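PDB 3O74: fructose transport system repressor FruR from Pseudomonas putida, which acts as a dual regulator of transcription, a LacI-family protein whose preferred effector is fructose 1-phosphate and which probably binds specific DNA sequences. Local coordinates for the interface of chains A and B. Residues are numbered along the deposited sequence; one frame, centred on the assembly and turned at random. Chains: chain A/B, Fructose transport system repressor FruR.

The interface of chains A and B. Residues chain A 219, 222, 224; chain B 196, 200, 219-220, 222-223.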
loop_
_atom_site.group_PDB
_atom_site.type_symbol
_atom_site.label_atom_id
_atom_site.label_comp_id
_atom_site.label_asym_id
_atom_site.label_seq_id
_atom_site.Cartn_x
_atom_site.Cartn_y
_atom_site.Cartn_z
ATOM N N LEU A 219 -3.530 11.839 5.225
ATOM C CA LEU A 219 -3.527 12.406 6.573
ATOM C C LEU A 219 -2.653 13.653 6.686
ATOM O O LEU A 219 -2.878 14.493 7.559
ATOM C CB LEU A 219 -3.134 11.364 7.630
ATOM C CG LEU A 219 -4.140 10.274 8.035
ATOM C CD1 LEU A 219 -4.122 10.070 9.547
ATOM C CD2 LEU A 219 -5.548 10.599 7.568
ATOM N N PHE A 222 -4.393 16.632 7.497
ATOM C CA PHE A 222 -5.010 16.795 8.810
ATOM C C PHE A 222 -4.023 17.099 9.945
ATOM O O PHE A 222 -4.433 17.540 11.022
ATOM C CB PHE A 222 -5.863 15.570 9.157
ATOM C CG PHE A 222 -6.704 15.072 8.012
ATOM C CD1 PHE A 222 -6.676 13.737 7.645
ATOM C CD2 PHE A 222 -7.508 15.939 7.290
ATOM C CE1 PHE A 222 -7.445 13.273 6.588
ATOM C CE2 PHE A 222 -8.276 15.481 6.230
ATOM C CZ PHE A 222 -8.244 14.147 5.881
ATOM N N PRO A 224 -1.482 18.856 12.412
ATOM C CA PRO A 224 -1.202 20.225 12.853
ATOM C C PRO A 224 0.094 20.717 12.215
ATOM O O PRO A 224 0.330 21.924 12.143
ATOM C CB PRO A 224 -1.027 20.078 14.370
ATOM C CG PRO A 224 -0.702 18.636 14.584
ATOM C CD PRO A 224 -1.470 17.901 13.531
ATOM N N PHE B 196 -12.979 11.083 7.191
ATOM C CA PHE B 196 -12.131 12.243 7.434
ATOM C C PHE B 196 -12.351 13.330 6.390
ATOM O O PHE B 196 -12.270 14.519 6.697
ATOM C CB PHE B 196 -10.650 11.847 7.461
ATOM C CG PHE B 196 -10.247 11.075 8.685
ATOM C CD1 PHE B 196 -10.978 11.181 9.860
ATOM C CD2 PHE B 196 -9.133 10.251 8.669
ATOM C CE1 PHE B 196 -10.612 10.472 10.998
ATOM C CE2 PHE B 196 -8.757 9.541 9.804
ATOM C CZ PHE B 196 -9.499 9.654 10.970
ATOM N N GLN B 200 -13.587 17.063 7.333
ATOM C CA GLN B 200 -12.777 18.214 6.952
ATOM C C GLN B 200 -13.585 19.290 6.234
ATOM O O GLN B 200 -13.283 20.480 6.338
ATOM C CB GLN B 200 -11.591 17.773 6.098
ATOM C CG GLN B 200 -10.284 17.757 6.859
ATOM C CD GLN B 200 -9.405 18.950 6.539
ATOM O OE1 GLN B 200 -8.379 18.816 5.872
ATOM N NE2 GLN B 200 -9.802 20.125 7.014
ATOM N N LEU B 219 -0.159 7.765 11.058
ATOM C CA LEU B 219 -0.456 9.180 11.242
ATOM C C LEU B 219 -1.608 9.420 12.224
ATOM O O LEU B 219 -1.839 10.550 12.654
ATOM C CB LEU B 219 -0.689 9.878 9.894
ATOM C CG LEU B 219 0.439 9.723 8.869
ATOM C CD1 LEU B 219 0.300 10.736 7.742
ATOM C CD2 LEU B 219 1.794 9.869 9.538
ATOM N N LEU B 220 -2.313 8.353 12.591
ATOM C CA LEU B 220 -3.322 8.433 13.642
ATOM C C LEU B 220 -2.694 8.861 14.970
ATOM O O LEU B 220 -3.375 9.396 15.845
ATOM C CB LEU B 220 -4.031 7.088 13.813
ATOM C CG LEU B 220 -5.491 6.985 13.365
ATOM C CD1 LEU B 220 -5.695 7.650 12.012
ATOM C CD2 LEU B 220 -5.949 5.531 13.334
ATOM N N PHE B 222 -0.716 11.215 15.335
ATOM C CA PHE B 222 -0.542 12.664 15.290
ATOM C C PHE B 222 -1.868 13.417 15.188
ATOM O O PHE B 222 -1.896 14.648 15.254
ATOM C CB PHE B 222 0.352 13.053 14.112
ATOM C CG PHE B 222 1.731 12.463 14.175
ATOM C CD1 PHE B 222 2.781 13.185 14.716
ATOM C CD2 PHE B 222 1.979 11.192 13.687
ATOM C CE1 PHE B 222 4.056 12.648 14.773
ATOM C CE2 PHE B 222 3.249 10.650 13.741
ATOM C CZ PHE B 222 4.289 11.380 14.287
ATOM N N LEU B 223 -2.957 12.678 15.002
ATOM C CA LEU B 223 -4.286 13.277 14.953
ATOM C C LEU B 223 -4.682 13.830 16.313
ATOM O O LEU B 223 -4.514 13.157 17.330
ATOM C CB LEU B 223 -5.335 12.251 14.517
ATOM C CG LEU B 223 -5.644 12.094 13.032
ATOM C CD1 LEU B 223 -6.950 11.338 12.876
ATOM C CD2 LEU B 223 -5.730 13.449 12.359
#
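The ring of A:Phe222 reaches across to helix 189-201 of chain B, a worked example of a subunit contact made by apolar packing, with no hydrogen bond in this patch. B:Phe196 lies off one face of that ring, displaced towards its CE1–CZ side; its CB stands 3.6 Å from A:Phe222 CE1, and the planes of the two phenyl rings are inclined at about 67°. In the plane of the A:Phe222 ring, A:Leu219 CD2 from its own chain and the amide carbon CD of B:Gln200 border the edge. The B:Gln200 amide is turned 81° from the ring, standing almost upright against it, with CD 3.6 Å from A:Phe222 CD2; the still shorter approach of its CG is doubtful. The first torsion of A:Phe222 sets CG anti to the carbonyl carbon (chi1 -43°), which carries the ring to this helix, while its CB rests against B:Leu223 CD2 at 3.8 Å.

Beside the ring, A:Leu219 and B:Leu219 lie alongside one another, pointing opposite ways. A:Leu219 CB meets B:Leu219 CD1 at 3.5 Å, and A:Leu219 CD1 meets B:Leu219 CB at the same 3.5 Å, both tight for carbon. The branches of A:Leu219 divide the work: CD1 also touches B:Leu220 CD1, whereas CD2 reaches the B:Phe196 ring obliquely, from above its plane, 3.8 Å from B:Phe196 CD2. No nitrogen or oxygen bonds across this patch, so apolar packing carries it. It forms part of a two-fold interface, where the 3-10 helix 218-221 of each chain meets its counterpart. LacI-family regulators commonly pair through their effector-binding cores, and this patch probably helps hold such a dimer together.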